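Local coordinates for K Homology domain-containing protein (PDB 2E3U), which probably binds RNA through two KH domains, as a Dim2p-type factor for processing pre-ribosomal RNA, at residues A[36-41]-A[92-97]; A[115-120]-A[175-180]; A[119-124]-A[166-171]. One frame throughout, in Å; residues are numbered along the deposited sequence.

How the contacts relate
Contact 1 lies in the first KH domain and is buried. Contacts 2 and 3 lie in the second. Contacts 1 and 2 are equivalent in topology: each sets the first strand of its domain beside the helix that follows the last strand. Contact 1 is apolar with one charged edge. Contact 2 is at the surface, and a water takes part in it. Contact 3 uses the same strand 118-123 as contact 2, sharing L119 and E120, but joins it to strand 168-173 by backbone hydrogen bonds and is partly buried. I178 of contact 2 packs on I171 of contact 3. The domains touch, for example where L119 CD2 lies 3.3 Å from D95 O.

Contact 1 of 3, residues A[36-41]-A[92-97]; sequences EYVKIP and KARDIV
The side chains of V38 and R94 cross at about a right angle where the first strand of a type I KH domain lies beside its C-terminal helix. The segment axes are nearly parallel, 3° apart. V38 CG1 rests on the aliphatic part of R94, 3.6 Å from CG. Its other methyl, CG2, meets V97 CG1 at 3.7 Å. I40, just past the strand end, brings CG2 to the same V97 CG1, so one valine methyl meets both V38 and I40. The side chains of I40 and V97 also cross at about a right angle. V38 also touches V76 of the neighbouring strand and L98 of the helix.

The polar part is at the E36 end. R94 bends at chi3 (60°), which turns NE off the line of the chain. The guanidinium then presents its edge to two carboxylates. E36 OE1 lies near its plane, and the two flat groups are 87° apart. This salt bridge is weak, with R94 NH1 3.4 Å from E36 OE1. The firmer partner is D95, the next residue on the helix. R94 grips D95 side-on: NE and NH2 each lie 2.8 Å from D95 OD1, reaching it from the same face of the carboxylate.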
loop_
_atom_site.group_PDB
_atom_site.type_symbol
_atom_site.label_atom_id
_atom_site.label_comp_id
_atom_site.label_asym_id
_atom_site.label_seq_id
_atom_site.Cartn_x
_atom_site.Cartn_y
_atom_site.Cartn_z
ATOM N N GLU A 36 -6.091 -0.303 -16.994
ATOM C CA GLU A 36 -4.807 -0.331 -16.275
ATOM C C GLU A 36 -4.356 -1.767 -16.088
ATOM O O GLU A 36 -5.148 -2.666 -15.789
ATOM C CB GLU A 36 -4.885 0.370 -14.913
ATOM C CG GLU A 36 -5.358 1.810 -14.964
ATOM C CD GLU A 36 -4.391 2.760 -15.698
ATOM O OE1 GLU A 36 -3.146 2.610 -15.511
ATOM O OE2 GLU A 36 -4.888 3.652 -16.444
ATOM N N TYR A 37 -3.071 -1.991 -16.273
ATOM C CA TYR A 37 -2.550 -3.350 -16.174
ATOM C C TYR A 37 -1.517 -3.385 -15.072
ATOM O O TYR A 37 -0.587 -2.588 -15.093
ATOM C CB TYR A 37 -1.910 -3.773 -17.500
ATOM C CG TYR A 37 -0.929 -4.917 -17.396
ATOM C CD1 TYR A 37 0.411 -4.691 -17.064
ATOM C CD2 TYR A 37 -1.328 -6.218 -17.663
ATOM C CE1 TYR A 37 1.337 -5.742 -16.985
ATOM C CE2 TYR A 37 -0.414 -7.290 -17.614
ATOM C CZ TYR A 37 0.915 -7.042 -17.270
ATOM O OH TYR A 37 1.808 -8.084 -17.192
ATOM N N VAL A 38 -1.654 -4.311 -14.131
ATOM C CA VAL A 38 -0.577 -4.497 -13.127
ATOM C C VAL A 38 -0.209 -5.957 -12.890
ATOM O O VAL A 38 -0.794 -6.852 -13.468
ATOM C CB VAL A 38 -0.881 -3.780 -11.748
ATOM C CG1 VAL A 38 -1.048 -2.280 -11.935
ATOM C CG2 VAL A 38 -2.077 -4.387 -11.031
ATOM N N LYS A 39 0.759 -6.190 -12.017
ATOM C CA LYS A 39 1.133 -7.545 -11.652
ATOM C C LYS A 39 1.388 -7.542 -10.165
ATOM O O LYS A 39 2.153 -6.706 -9.686
ATOM C CB LYS A 39 2.405 -7.951 -12.425
ATOM C CG LYS A 39 2.688 -9.449 -12.513
ATOM C CD LYS A 39 3.242 -9.798 -13.903
ATOM C CE LYS A 39 3.666 -11.258 -13.997
ATOM N NZ LYS A 39 4.554 -11.577 -15.187
ATOM N N ILE A 40 0.732 -8.458 -9.442
ATOM C CA ILE A 40 0.906 -8.631 -7.992
ATOM C C ILE A 40 1.517 -10.021 -7.745
ATOM O O ILE A 40 1.456 -10.872 -8.624
ATOM C CB ILE A 40 -0.431 -8.411 -7.190
ATOM C CG1 ILE A 40 -1.446 -9.570 -7.410
ATOM C CG2 ILE A 40 -1.043 -7.041 -7.536
ATOM C CD1 ILE A 40 -2.620 -9.579 -6.346
ATOM N N PRO A 41 2.141 -10.244 -6.567
ATOM C CA PRO A 41 2.730 -11.567 -6.289
ATOM C C PRO A 41 1.683 -12.650 -6.275
ATOM O O PRO A 41 0.563 -12.399 -5.835
ATOM C CB PRO A 41 3.318 -11.428 -4.862
ATOM C CG PRO A 41 3.335 -9.983 -4.552
ATOM C CD PRO A 41 2.344 -9.290 -5.455
ATOM N N LYS A 92 -7.707 4.403 -8.845
ATOM C CA LYS A 92 -7.923 4.062 -7.467
ATOM C C LYS A 92 -8.126 2.573 -7.271
ATOM O O LYS A 92 -7.603 1.991 -6.309
ATOM C CB LYS A 92 -9.105 4.883 -6.897
ATOM C CG LYS A 92 -8.701 6.317 -6.410
ATOM C CD LYS A 92 -9.925 7.023 -5.782
ATOM C CE LYS A 92 -9.590 8.376 -5.177
ATOM N NZ LYS A 92 -8.336 8.392 -4.349
ATOM N N ALA A 93 -8.904 1.950 -8.161
ATOM C CA ALA A 93 -9.007 0.496 -8.151
ATOM C C ALA A 93 -7.643 -0.149 -8.399
ATOM O O ALA A 93 -7.308 -1.128 -7.758
ATOM C CB ALA A 93 -10.047 -0.015 -9.176
ATOM N N ARG A 94 -6.858 0.404 -9.325
ATOM C CA ARG A 94 -5.557 -0.155 -9.609
ATOM C C ARG A 94 -4.640 -0.085 -8.373
ATOM O O ARG A 94 -3.920 -1.039 -8.046
ATOM C CB ARG A 94 -4.904 0.604 -10.776
ATOM C CG ARG A 94 -3.420 0.209 -10.977
ATOM C CD ARG A 94 -2.583 1.312 -11.578
ATOM N NE ARG A 94 -2.568 2.497 -10.748
ATOM C CZ ARG A 94 -2.493 3.743 -11.224
ATOM N NH1 ARG A 94 -2.458 3.959 -12.519
ATOM N NH2 ARG A 94 -2.462 4.785 -10.390
ATOM N N ASP A 95 -4.682 1.065 -7.694
ATOM C CA ASP A 95 -3.864 1.324 -6.536
ATOM C C ASP A 95 -4.286 0.445 -5.358
ATOM O O ASP A 95 -3.446 0.010 -4.599
ATOM C CB ASP A 95 -3.922 2.808 -6.177
ATOM C CG ASP A 95 -3.174 3.671 -7.165
ATOM O OD1 ASP A 95 -2.459 3.146 -8.064
ATOM O OD2 ASP A 95 -3.289 4.903 -7.054
ATOM N N ILE A 96 -5.567 0.152 -5.239
ATOM C CA ILE A 96 -6.051 -0.789 -4.233
ATOM C C ILE A 96 -5.515 -2.190 -4.472
ATOM O O ILE A 96 -5.035 -2.843 -3.531
ATOM C CB ILE A 96 -7.605 -0.832 -4.196
ATOM C CG1 ILE A 96 -8.136 0.476 -3.635
ATOM C CG2 ILE A 96 -8.118 -2.058 -3.394
ATOM C CD1 ILE A 96 -9.655 0.677 -3.905
ATOM N N VAL A 97 -5.632 -2.658 -5.721
ATOM C CA VAL A 97 -4.970 -3.888 -6.181
ATOM C C VAL A 97 -3.469 -3.942 -5.855
ATOM O O VAL A 97 -2.970 -4.956 -5.291
ATOM C CB VAL A 97 -5.138 -4.075 -7.716
ATOM C CG1 VAL A 97 -4.328 -5.264 -8.227
ATOM C CG2 VAL A 97 -6.631 -4.224 -8.060
#

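Contact 2 of 3, residues A[115-120]-A[175-180]; sequences EGEYLE and PIQIEI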
loop_
_atom_site.group_PDB
_atom_site.type_symbol
_atom_site.label_atom_id
_atom_site.label_comp_id
_atom_site.label_asym_id
_atom_site.label_seq_id
_atom_site.Cartn_x
_atom_site.Cartn_y
_atom_site.Cartn_z
ATOM N N GLU A 115 -10.722 10.627 -1.019
ATOM C CA GLU A 115 -10.092 11.655 -1.854
ATOM C C GLU A 115 -8.865 12.287 -1.154
ATOM O O GLU A 115 -8.804 12.388 0.090
ATOM C CB GLU A 115 -11.137 12.686 -2.347
ATOM C CG GLU A 115 -11.978 12.230 -3.618
ATOM C CD GLU A 115 -13.119 11.222 -3.320
ATOM O OE1 GLU A 115 -13.206 10.654 -2.200
ATOM O OE2 GLU A 115 -13.945 10.965 -4.228
ATOM N N GLY A 116 -7.873 12.654 -1.962
ATOM C CA GLY A 116 -6.588 13.108 -1.463
ATOM C C GLY A 116 -5.699 11.992 -0.948
ATOM O O GLY A 116 -4.619 12.248 -0.471
ATOM N N GLU A 117 -6.143 10.743 -1.018
ATOM C CA GLU A 117 -5.308 9.645 -0.511
ATOM C C GLU A 117 -4.584 8.987 -1.680
ATOM O O GLU A 117 -5.182 8.764 -2.745
ATOM C CB GLU A 117 -6.137 8.631 0.275
ATOM C CG GLU A 117 -5.523 8.247 1.586
ATOM C CD GLU A 117 -6.002 9.066 2.749
ATOM O OE1 GLU A 117 -6.663 10.094 2.598
ATOM O OE2 GLU A 117 -5.697 8.678 3.865
ATOM N N TYR A 118 -3.299 8.703 -1.478
ATOM C CA TYR A 118 -2.423 8.159 -2.514
ATOM C C TYR A 118 -1.659 6.966 -1.961
ATOM O O TYR A 118 -1.589 6.763 -0.745
ATOM C CB TYR A 118 -1.407 9.213 -2.980
ATOM C CG TYR A 118 -2.023 10.452 -3.620
ATOM C CD1 TYR A 118 -2.065 10.607 -5.006
ATOM C CD2 TYR A 118 -2.569 11.457 -2.833
ATOM C CE1 TYR A 118 -2.639 11.746 -5.583
ATOM C CE2 TYR A 118 -3.147 12.594 -3.400
ATOM C CZ TYR A 118 -3.189 12.723 -4.769
ATOM O OH TYR A 118 -3.745 13.871 -5.305
ATOM N N LEU A 119 -1.084 6.205 -2.879
ATOM C CA LEU A 119 -0.305 5.035 -2.585
ATOM C C LEU A 119 1.102 5.365 -3.017
ATOM O O LEU A 119 1.278 5.939 -4.074
ATOM C CB LEU A 119 -0.816 3.825 -3.384
ATOM C CG LEU A 119 0.027 2.575 -3.296
ATOM C CD1 LEU A 119 0.173 2.014 -1.852
ATOM C CD2 LEU A 119 -0.532 1.499 -4.285
ATOM N N GLU A 120 2.088 5.008 -2.197
ATOM C CA GLU A 120 3.480 5.127 -2.580
ATOM C C GLU A 120 4.201 3.835 -2.227
ATOM O O GLU A 120 4.188 3.425 -1.082
ATOM C CB GLU A 120 4.171 6.364 -1.940
ATOM C CG GLU A 120 5.736 6.289 -1.992
ATOM C CD GLU A 120 6.464 7.616 -2.195
ATOM O OE1 GLU A 120 7.637 7.587 -2.639
ATOM O OE2 GLU A 120 5.908 8.700 -1.915
ATOM N N PRO A 175 -0.550 13.411 0.606
ATOM C CA PRO A 175 0.871 13.547 0.290
ATOM C C PRO A 175 1.736 13.950 1.477
ATOM O O PRO A 175 2.919 13.601 1.528
ATOM C CB PRO A 175 0.877 14.667 -0.762
ATOM C CG PRO A 175 -0.488 14.503 -1.429
ATOM C CD PRO A 175 -1.375 14.287 -0.240
ATOM N N ILE A 176 1.160 14.657 2.437
ATOM C CA ILE A 176 1.945 15.169 3.575
ATOM C C ILE A 176 2.232 14.035 4.545
ATOM O O ILE A 176 3.372 13.807 4.911
ATOM C CB ILE A 176 1.218 16.394 4.241
ATOM C CG1 ILE A 176 1.379 17.611 3.342
ATOM C CG2 ILE A 176 1.759 16.717 5.674
ATOM C CD1 ILE A 176 0.245 18.649 3.485
ATOM N N GLN A 177 1.190 13.310 4.928
ATOM C CA GLN A 177 1.301 12.088 5.727
ATOM C C GLN A 177 2.318 11.095 5.150
ATOM O O GLN A 177 3.154 10.587 5.885
ATOM C CB GLN A 177 -0.095 11.427 5.885
ATOM C CG GLN A 177 -1.112 12.270 6.681
ATOM C CD GLN A 177 -2.504 11.720 6.632
ATOM O OE1 GLN A 177 -2.880 10.967 5.714
ATOM N NE2 GLN A 177 -3.300 12.087 7.611
ATOM N N ILE A 178 2.223 10.810 3.845
ATOM C CA ILE A 178 3.194 9.943 3.151
ATOM C C ILE A 178 4.648 10.437 3.315
ATOM O O ILE A 178 5.565 9.666 3.597
ATOM C CB ILE A 178 2.878 9.805 1.623
ATOM C CG1 ILE A 178 1.595 8.989 1.403
ATOM C CG2 ILE A 178 4.056 9.154 0.874
ATOM C CD1 ILE A 178 1.183 8.882 -0.073
ATOM N N GLU A 179 4.839 11.735 3.094
ATOM C CA GLU A 179 6.127 12.375 3.181
ATOM C C GLU A 179 6.745 12.229 4.587
ATOM O O GLU A 179 7.948 11.953 4.720
ATOM C CB GLU A 179 5.949 13.856 2.797
ATOM C CG GLU A 179 7.110 14.464 2.089
ATOM C CD GLU A 179 8.357 14.476 2.932
ATOM O OE1 GLU A 179 9.431 14.125 2.381
ATOM O OE2 GLU A 179 8.263 14.839 4.141
ATOM N N ILE A 180 5.929 12.411 5.630
ATOM C CA ILE A 180 6.348 12.201 7.017
ATOM C C ILE A 180 6.739 10.730 7.333
ATOM O O ILE A 180 7.778 10.489 7.965
ATOM C CB ILE A 180 5.253 12.672 8.009
ATOM C CG1 ILE A 180 5.042 14.185 7.920
ATOM C CG2 ILE A 180 5.606 12.266 9.493
ATOM C CD1 ILE A 180 3.788 14.653 8.612
HETATM O O HOH W 1 -5.767 11.356 4.910
#
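This is a strand-to-helix contact at the surface of the second KH domain. Y118 and E120, at the start of the first strand, meet P175 and I178 in the first turn of the helix after the last strand. The two segment axes are 22° apart and 9.2 Å at their closest. No direct hydrogen bond crosses between the segments.

I178 is the buried member. Its two branches meet two strand residues. CD1 lies 3.6 Å from Y118 O and also touches Y118 CB. CG2, anti to the backbone N, packs against the E120 side chain, 3.4 Å from OE2. The polar end of E120 has its main partner elsewhere: OE1 forms a salt bridge with K182, further along the same helix. I178 also rests on I171 of the neighbouring strand.

Nearer the helix start, the Y118 ring touches the proline ring, with CE2 3.8 Å from P175 CG. The approach is oblique. G116 O lies beside P175 CD.

E117 and Q177 are linked through a water. The water can donate to E117 OE1 at 2.8 Å and to Q177 OE1 at 3.0 Å, though more acceptors surround it than it has protons. E117 OE2 makes a salt bridge with R111, and Q177 OE1 accepts from N174 N. The side-chain oxygens of E117 and Q177 are both acceptors. Two facing acceptors need a donor between them, and the water probably serves as one. R111 and K182 probably offset the charge of the two glutamates.

Contact 3 of 3, residues A[119-124]-A[166-171]; sequences LEIINL and GKTVAI
E120 O is held by two groups of the facing strand: I171 N donates to it at 2.8 Å, and A170 CA makes a CA-H...O contact at 3.3 Å. E120 N returns a bond to I171 O, which closes the hydrogen-bonded pair E120-I171. I122 and V169 form the next such pair. I122 N to V169 O is a straight bond (168° at the hydrogen). Where the strand ends, L124 N donates to K167 O at 2.8 Å. The strands are antiparallel. As in a type I KH domain, the first strand of the domain, at the sheet edge, pairs with the last in sequence, which is central.

The non-hydrogen-bonded pairs put I121, N123, T168 and A170 on one face. I121 CD1 presses on A170 CB at 3.5 Å, a tight fit. Its other branch, CG2, touches T168 CG2 at 3.7 Å. T168 chi1 (63°) puts OG1 between the backbone N and the carbonyl carbon; there it bonds to R102 and to Y165 O. CG2 is anti to the carbonyl carbon and also lies near N123 OD1.

L124 turns inward beyond the strand. Its CD1 lies 3.7 Å from G166 O, and its side chain meets L136, V139 and I143. An alanine here would probably open a gap between the strand end and helix 136-144, with L136, V139 and I143 probably losing the contacts of the leucine's CG and methyls.

E120, I122, V169 and I171 face helix 175-189, where they meet I178, K182 and I185. On the I121 and A170 face the neighbours are R102 and F104, while L119 reaches L98 of helix 87-101 in the first KH domain.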
loop_
_atom_site.group_PDB
_atom_site.type_symbol
_atom_site.label_atom_id
_atom_site.label_comp_id
_atom_site.label_asym_id
_atom_site.label_seq_id
_atom_site.Cartn_x
_atom_site.Cartn_y
_atom_site.Cartn_z
ATOM N N LEU A 119 -1.084 6.205 -2.879
ATOM C CA LEU A 119 -0.305 5.035 -2.585
ATOM C C LEU A 119 1.102 5.365 -3.017
ATOM O O LEU A 119 1.278 5.939 -4.074
ATOM C CB LEU A 119 -0.816 3.825 -3.384
ATOM C CG LEU A 119 0.027 2.575 -3.296
ATOM C CD1 LEU A 119 0.173 2.014 -1.852
ATOM C CD2 LEU A 119 -0.532 1.499 -4.285
ATOM N N GLU A 120 2.088 5.008 -2.197
ATOM C CA GLU A 120 3.480 5.127 -2.580
ATOM C C GLU A 120 4.201 3.835 -2.227
ATOM O O GLU A 120 4.188 3.425 -1.082
ATOM C CB GLU A 120 4.171 6.364 -1.940
ATOM C CG GLU A 120 5.736 6.289 -1.992
ATOM C CD GLU A 120 6.464 7.616 -2.195
ATOM O OE1 GLU A 120 7.637 7.587 -2.639
ATOM O OE2 GLU A 120 5.908 8.700 -1.915
ATOM N N ILE A 121 4.812 3.198 -3.218
ATOM C CA ILE A 121 5.629 1.996 -3.000
ATOM C C ILE A 121 7.128 2.297 -3.103
ATOM O O ILE A 121 7.614 2.826 -4.097
ATOM C CB ILE A 121 5.344 0.861 -4.011
ATOM C CG1 ILE A 121 3.860 0.723 -4.351
ATOM C CG2 ILE A 121 5.951 -0.467 -3.536
ATOM C CD1 ILE A 121 3.021 0.260 -3.261
ATOM N N ILE A 122 7.852 1.909 -2.063
ATOM C CA ILE A 122 9.284 2.132 -1.961
ATOM C C ILE A 122 10.011 0.790 -2.013
ATOM O O ILE A 122 9.693 -0.112 -1.244
ATOM C CB ILE A 122 9.623 2.851 -0.608
ATOM C CG1 ILE A 122 9.031 4.265 -0.569
ATOM C CG2 ILE A 122 11.108 2.928 -0.380
ATOM C CD1 ILE A 122 9.376 5.109 -1.821
ATOM N N ASN A 123 10.985 0.660 -2.913
ATOM C CA ASN A 123 11.861 -0.512 -2.886
ATOM C C ASN A 123 12.877 -0.307 -1.775
ATOM O O ASN A 123 13.596 0.684 -1.761
ATOM C CB ASN A 123 12.566 -0.742 -4.234
ATOM C CG ASN A 123 11.585 -1.027 -5.386
ATOM O OD1 ASN A 123 10.847 -2.024 -5.369
ATOM N ND2 ASN A 123 11.601 -0.159 -6.407
ATOM N N LEU A 124 12.902 -1.245 -0.834
ATOM C CA LEU A 124 13.751 -1.167 0.353
ATOM C C LEU A 124 15.197 -1.000 -0.039
ATOM O O LEU A 124 15.993 -0.379 0.679
ATOM C CB LEU A 124 13.605 -2.418 1.210
ATOM C CG LEU A 124 12.365 -2.527 2.091
ATOM C CD1 LEU A 124 12.366 -3.824 2.871
ATOM C CD2 LEU A 124 12.271 -1.340 2.998
ATOM N N GLY A 166 8.090 -8.124 1.834
ATOM C CA GLY A 166 9.165 -8.529 0.940
ATOM C C GLY A 166 10.177 -7.415 0.755
ATOM O O GLY A 166 10.797 -6.946 1.723
ATOM N N LYS A 167 10.310 -6.972 -0.492
ATOM C CA LYS A 167 11.330 -6.018 -0.885
ATOM C C LYS A 167 10.839 -4.565 -0.905
ATOM O O LYS A 167 11.553 -3.673 -1.364
ATOM C CB LYS A 167 11.934 -6.429 -2.249
ATOM C CG LYS A 167 12.711 -7.757 -2.208
ATOM C CD LYS A 167 13.457 -8.040 -3.508
ATOM C CE LYS A 167 14.843 -7.366 -3.527
ATOM N NZ LYS A 167 15.691 -7.851 -4.665
ATOM N N THR A 168 9.634 -4.323 -0.400
ATOM C CA THR A 168 9.060 -2.971 -0.433
ATOM C C THR A 168 8.521 -2.549 0.907
ATOM O O THR A 168 8.262 -3.380 1.769
ATOM C CB THR A 168 7.899 -2.834 -1.433
ATOM O OG1 THR A 168 6.818 -3.692 -1.036
ATOM C CG2 THR A 168 8.334 -3.160 -2.891
ATOM N N VAL A 169 8.348 -1.234 1.059
ATOM C CA VAL A 169 7.474 -0.646 2.058
ATOM C C VAL A 169 6.452 0.100 1.239
ATOM O O VAL A 169 6.819 0.740 0.263
ATOM C CB VAL A 169 8.185 0.406 2.984
ATOM C CG1 VAL A 169 7.341 0.725 4.219
ATOM C CG2 VAL A 169 9.489 -0.097 3.423
ATOM N N ALA A 170 5.178 0.033 1.623
ATOM C CA ALA A 170 4.123 0.765 0.899
ATOM C C ALA A 170 3.369 1.671 1.881
ATOM O O ALA A 170 3.156 1.290 3.016
ATOM C CB ALA A 170 3.169 -0.189 0.191
ATOM N N ILE A 171 2.989 2.860 1.427
ATOM C CA ILE A 171 2.423 3.894 2.271
ATOM C C ILE A 171 1.141 4.407 1.635
ATOM O O ILE A 171 1.065 4.550 0.417
ATOM C CB ILE A 171 3.408 5.068 2.495
ATOM C CG1 ILE A 171 4.813 4.537 2.836
ATOM C CG2 ILE A 171 2.879 5.997 3.607
ATOM C CD1 ILE A 171 5.935 5.627 2.985
#